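Local coordinates for ABC transporter ATP-binding protein (Sulfolobus tokodaii, PDB 2PJZ) that probably binds and hydrolyses ATP as the nucleotide-binding subunit of an ABC transporter, possibly one for cobalt, at residues M187-L199 with Q205-S217. Residues are numbered along the deposited sequence; the frame is centred on the assembly and turned at random.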
loop_
_atom_site.group_PDB
_atom_site.type_symbol
_atom_site.label_atom_id
_atom_site.label_comp_id
_atom_site.label_asym_id
_atom_site.label_seq_id
_atom_site.Cartn_x
_atom_site.Cartn_y
_atom_site.Cartn_z
ATOM N N MET A 187 3.204 -9.192 8.267
ATOM C CA MET A 187 4.074 -8.042 8.335
ATOM C C MET A 187 3.611 -6.955 9.306
ATOM O O MET A 187 4.377 -6.038 9.625
ATOM C CB MET A 187 4.276 -7.449 6.941
ATOM C CG MET A 187 5.704 -6.996 6.794
ATOM S SD MET A 187 6.639 -8.492 6.536
ATOM C CE MET A 187 7.984 -8.321 7.726
ATOM N N LEU A 188 2.381 -7.073 9.793
ATOM C CA LEU A 188 1.783 -6.024 10.621
ATOM C C LEU A 188 2.493 -5.779 11.952
ATOM O O LEU A 188 2.400 -4.678 12.497
ATOM C CB LEU A 188 0.302 -6.296 10.853
ATOM C CG LEU A 188 -0.614 -6.215 9.626
ATOM C CD1 LEU A 188 -2.026 -6.643 10.008
ATOM C CD2 LEU A 188 -0.616 -4.801 9.004
ATOM N N ASN A 189 3.202 -6.803 12.462
ATOM C CA ASN A 189 3.878 -6.721 13.755
ATOM C C ASN A 189 5.009 -5.708 13.734
ATOM O O ASN A 189 5.516 -5.311 14.779
ATOM C CB ASN A 189 4.442 -8.086 14.141
ATOM C CG ASN A 189 5.546 -8.517 13.213
ATOM O OD1 ASN A 189 5.303 -9.210 12.218
ATOM N ND2 ASN A 189 6.760 -8.056 13.487
ATOM N N LEU A 190 5.437 -5.324 12.541
ATOM C CA LEU A 190 6.458 -4.282 12.406
ATOM C C LEU A 190 5.829 -2.895 12.252
ATOM O O LEU A 190 6.541 -1.898 12.178
ATOM C CB LEU A 190 7.363 -4.572 11.204
ATOM C CG LEU A 190 8.433 -5.663 11.367
ATOM C CD1 LEU A 190 9.190 -5.792 10.062
ATOM C CD2 LEU A 190 9.388 -5.332 12.519
ATOM N N TYR A 191 4.498 -2.836 12.222
ATOM C CA TYR A 191 3.804 -1.580 11.945
ATOM C C TYR A 191 2.769 -1.210 12.987
ATOM O O TYR A 191 1.777 -0.575 12.662
ATOM C CB TYR A 191 3.203 -1.606 10.530
ATOM C CG TYR A 191 4.271 -1.568 9.483
ATOM C CD1 TYR A 191 4.724 -0.354 8.960
ATOM C CD2 TYR A 191 4.891 -2.749 9.052
ATOM C CE1 TYR A 191 5.745 -0.322 8.012
ATOM C CE2 TYR A 191 5.906 -2.719 8.115
ATOM C CZ TYR A 191 6.322 -1.507 7.591
ATOM O OH TYR A 191 7.330 -1.499 6.659
ATOM N N LYS A 192 3.047 -1.547 14.252
ATOM C CA LYS A 192 2.122 -1.325 15.372
ATOM C C LYS A 192 1.765 0.128 15.568
ATOM O O LYS A 192 0.625 0.443 15.961
ATOM C CB LYS A 192 2.711 -1.873 16.690
ATOM C CG LYS A 192 3.075 -3.328 16.636
ATOM C CD LYS A 192 3.821 -3.796 17.912
ATOM C CE LYS A 192 3.849 -5.321 17.948
ATOM N NZ LYS A 192 4.346 -5.828 19.279
ATOM N N GLU A 193 2.704 1.019 15.278
ATOM C CA GLU A 193 2.450 2.449 15.501
ATOM C C GLU A 193 1.620 3.091 14.375
ATOM O O GLU A 193 1.312 4.299 14.414
ATOM C CB GLU A 193 3.774 3.205 15.767
ATOM C CG GLU A 193 4.762 3.311 14.586
ATOM C CD GLU A 193 5.677 2.094 14.327
ATOM O OE1 GLU A 193 6.909 2.338 14.175
ATOM O OE2 GLU A 193 5.195 0.935 14.217
ATOM N N TYR A 194 1.218 2.276 13.401
ATOM C CA TYR A 194 0.525 2.787 12.191
ATOM C C TYR A 194 -0.953 2.555 12.271
ATOM O O TYR A 194 -1.388 1.720 13.054
ATOM C CB TYR A 194 1.084 2.120 10.937
ATOM C CG TYR A 194 2.458 2.591 10.620
ATOM C CD1 TYR A 194 2.784 3.084 9.363
ATOM C CD2 TYR A 194 3.456 2.536 11.588
ATOM C CE1 TYR A 194 4.099 3.535 9.099
ATOM C CE2 TYR A 194 4.722 2.988 11.345
ATOM C CZ TYR A 194 5.049 3.487 10.118
ATOM O OH TYR A 194 6.348 3.910 9.952
ATOM N N LYS A 195 -1.734 3.321 11.501
ATOM C CA LYS A 195 -3.163 3.105 11.396
ATOM C C LYS A 195 -3.428 2.247 10.154
ATOM O O LYS A 195 -2.707 2.368 9.142
ATOM C CB LYS A 195 -3.928 4.423 11.234
ATOM C CG LYS A 195 -3.881 5.363 12.453
ATOM C CD LYS A 195 -4.778 6.561 12.176
ATOM C CE LYS A 195 -4.491 7.700 13.146
ATOM N NZ LYS A 195 -4.755 8.971 12.407
ATOM N N ALA A 196 -4.453 1.408 10.267
ATOM C CA ALA A 196 -4.967 0.577 9.173
ATOM C C ALA A 196 -6.437 0.821 8.806
ATOM O O ALA A 196 -7.306 1.150 9.639
ATOM C CB ALA A 196 -4.753 -0.952 9.496
ATOM N N TYR A 197 -6.721 0.595 7.525
ATOM C CA TYR A 197 -8.069 0.522 7.005
ATOM C C TYR A 197 -8.220 -0.836 6.314
ATOM O O TYR A 197 -7.252 -1.386 5.834
ATOM C CB TYR A 197 -8.275 1.598 5.943
ATOM C CG TYR A 197 -8.256 2.995 6.505
ATOM C CD1 TYR A 197 -9.451 3.659 6.756
ATOM C CD2 TYR A 197 -7.049 3.637 6.787
ATOM C CE1 TYR A 197 -9.469 4.961 7.284
ATOM C CE2 TYR A 197 -7.038 4.943 7.321
ATOM C CZ TYR A 197 -8.272 5.586 7.554
ATOM O OH TYR A 197 -8.324 6.851 8.092
ATOM N N PHE A 198 -9.432 -1.370 6.323
ATOM C CA PHE A 198 -9.775 -2.565 5.552
ATOM C C PHE A 198 -10.530 -2.164 4.280
ATOM O O PHE A 198 -11.462 -1.382 4.344
ATOM C CB PHE A 198 -10.718 -3.447 6.379
ATOM C CG PHE A 198 -10.030 -4.122 7.522
ATOM C CD1 PHE A 198 -9.458 -5.396 7.351
ATOM C CD2 PHE A 198 -9.936 -3.483 8.759
ATOM C CE1 PHE A 198 -8.813 -6.043 8.416
ATOM C CE2 PHE A 198 -9.305 -4.130 9.834
ATOM C CZ PHE A 198 -8.738 -5.402 9.661
ATOM N N LEU A 199 -10.131 -2.716 3.143
ATOM C CA LEU A 199 -10.957 -2.589 1.928
ATOM C C LEU A 199 -11.804 -3.865 1.887
ATOM O O LEU A 199 -11.319 -4.897 1.417
ATOM C CB LEU A 199 -10.067 -2.455 0.683
ATOM C CG LEU A 199 -10.721 -2.105 -0.667
ATOM C CD1 LEU A 199 -11.562 -0.816 -0.615
ATOM C CD2 LEU A 199 -9.651 -1.994 -1.688
ATOM N N GLN A 205 -12.810 0.849 5.282
ATOM C CA GLN A 205 -13.321 0.933 6.665
ATOM C C GLN A 205 -12.225 1.025 7.726
ATOM O O GLN A 205 -11.247 0.290 7.682
ATOM C CB GLN A 205 -14.302 -0.214 6.935
ATOM C CG GLN A 205 -15.245 -0.509 5.755
ATOM C CD GLN A 205 -16.385 -1.443 6.123
ATOM O OE1 GLN A 205 -16.903 -1.382 7.242
ATOM N NE2 GLN A 205 -16.770 -2.320 5.203
ATOM N N GLY A 206 -12.382 1.959 8.662
ATOM C CA GLY A 206 -11.332 2.240 9.631
ATOM C C GLY A 206 -11.412 3.709 9.998
ATOM O O GLY A 206 -12.411 4.343 9.695
ATOM N N PRO A 207 -10.363 4.258 10.622
ATOM C CA PRO A 207 -9.076 3.635 10.891
ATOM C C PRO A 207 -9.078 2.749 12.163
ATOM O O PRO A 207 -9.982 2.859 12.978
ATOM C CB PRO A 207 -8.151 4.837 11.080
ATOM C CG PRO A 207 -9.039 5.866 11.697
ATOM C CD PRO A 207 -10.395 5.664 11.072
ATOM N N ILE A 208 -8.092 1.877 12.282
ATOM C CA ILE A 208 -7.843 1.163 13.547
ATOM C C ILE A 208 -6.347 1.119 13.792
ATOM O O ILE A 208 -5.551 0.991 12.852
ATOM C CB ILE A 208 -8.498 -0.255 13.569
ATOM C CG1 ILE A 208 -8.258 -0.952 14.928
ATOM C CG2 ILE A 208 -7.981 -1.148 12.432
ATOM C CD1 ILE A 208 -9.010 -2.281 15.050
ATOM N N SER A 209 -5.933 1.267 15.046
ATOM C CA SER A 209 -4.520 1.125 15.367
ATOM C C SER A 209 -4.062 -0.301 15.035
ATOM O O SER A 209 -4.737 -1.274 15.436
ATOM C CB SER A 209 -4.312 1.388 16.862
ATOM O OG SER A 209 -3.010 0.989 17.239
ATOM N N VAL A 210 -2.933 -0.431 14.342
ATOM C CA VAL A 210 -2.380 -1.764 14.081
ATOM C C VAL A 210 -1.970 -2.431 15.418
ATOM O O VAL A 210 -2.174 -3.632 15.617
ATOM C CB VAL A 210 -1.206 -1.717 13.128
ATOM C CG1 VAL A 210 -0.539 -3.045 13.059
ATOM C CG2 VAL A 210 -1.704 -1.352 11.693
ATOM N N SER A 211 -1.443 -1.636 16.344
ATOM C CA SER A 211 -1.083 -2.166 17.676
ATOM C C SER A 211 -2.287 -2.856 18.292
ATOM O O SER A 211 -2.170 -3.979 18.800
ATOM C CB SER A 211 -0.546 -1.049 18.602
ATOM O OG SER A 211 -0.285 -1.569 19.910
ATOM N N GLU A 212 -3.446 -2.211 18.239
ATOM C CA GLU A 212 -4.661 -2.739 18.828
ATOM C C GLU A 212 -5.231 -3.911 18.009
ATOM O O GLU A 212 -5.690 -4.922 18.567
ATOM C CB GLU A 212 -5.681 -1.632 19.025
ATOM C CG GLU A 212 -5.010 -0.419 19.736
ATOM C CD GLU A 212 -5.818 0.201 20.843
ATOM O OE1 GLU A 212 -5.899 1.450 20.882
ATOM O OE2 GLU A 212 -6.339 -0.538 21.698
ATOM N N LEU A 213 -5.183 -3.772 16.684
ATOM C CA LEU A 213 -5.573 -4.875 15.795
ATOM C C LEU A 213 -4.824 -6.168 16.112
ATOM O O LEU A 213 -5.451 -7.213 16.229
ATOM C CB LEU A 213 -5.324 -4.481 14.340
ATOM C CG LEU A 213 -5.846 -5.371 13.213
ATOM C CD1 LEU A 213 -7.345 -5.532 13.244
ATOM C CD2 LEU A 213 -5.372 -4.750 11.888
ATOM N N LEU A 214 -3.503 -6.085 16.259
ATOM C CA LEU A 214 -2.635 -7.258 16.416
ATOM C C LEU A 214 -2.933 -8.077 17.666
ATOM O O LEU A 214 -2.563 -9.265 17.736
ATOM C CB LEU A 214 -1.168 -6.852 16.427
ATOM C CG LEU A 214 -0.468 -6.520 15.111
ATOM C CD1 LEU A 214 0.803 -5.804 15.392
ATOM C CD2 LEU A 214 -0.193 -7.777 14.299
ATOM N N GLU A 215 -3.596 -7.445 18.636
ATOM C CA GLU A 215 -3.961 -8.091 19.899
ATOM C C GLU A 215 -5.466 -8.198 20.038
ATOM O O GLU A 215 -5.983 -8.474 21.122
ATOM C CB GLU A 215 -3.322 -7.353 21.106
ATOM C CG GLU A 215 -1.781 -7.427 21.129
ATOM C CD GLU A 215 -1.228 -8.864 21.111
ATOM O OE1 GLU A 215 -1.928 -9.812 21.576
ATOM O OE2 GLU A 215 -0.083 -9.054 20.636
ATOM N N SER A 216 -6.183 -8.007 18.933
ATOM C CA SER A 216 -7.636 -8.047 18.945
ATOM C C SER A 216 -8.192 -9.419 18.577
ATOM O O SER A 216 -7.455 -10.299 18.112
ATOM C CB SER A 216 -8.187 -7.060 17.917
ATOM O OG SER A 216 -7.700 -7.441 16.635
ATOM N N SER A 217 -9.505 -9.556 18.725
ATOM C CA SER A 217 -10.212 -10.743 18.260
ATOM C C SER A 217 -11.242 -10.308 17.247
ATOM O O SER A 217 -11.701 -9.182 17.278
ATOM C CB SER A 217 -10.911 -11.465 19.424
ATOM O OG SER A 217 -9.961 -11.943 20.359
#
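With CG anti to its carbonyl carbon (chi1 -68°), the Y197 ring lies alongside P207, while L213, its CG anti to the backbone N (chi1 -171°), brings CD1 to the edge of the F198 ring, 3.8 Å from F198 CZ. The two rings project from different faces of a beta hairpin at the margin of the ABC ATPase mixed sheet, where 195-200 pairs with 32-36 and 203-209 is outermost within the chain; L213 reaches F198 from the helix that follows. Backbone hydrogen bonds run both ways in the antiparallel pairs A196-I208 and F198-Q205; A196 N to I208 O, for example, is 2.8 Å and nearly straight at 171°. The register slips by one residue between the pairs, which defines a beta bulge. G206 sits in the slip at backbone angles suited to glycine, followed by a cis peptide to P207. P207 CB makes an off-centre CH-pi contact with Y197, 4.1 Å from the ring centroid. Beyond the strands, V210 N bonds to Y194 O at 2.9 Å, tying the start of helix 210-214 to the Y191-Y194 type I turn. L188 CB meets L214 CD2 at 3.8 Å. I239 adds apolar cover to F198, I208 and L213. S209, the N-cap of helix 210-214, accepts a weak bond at OG from E212 N, 3.4 Å away.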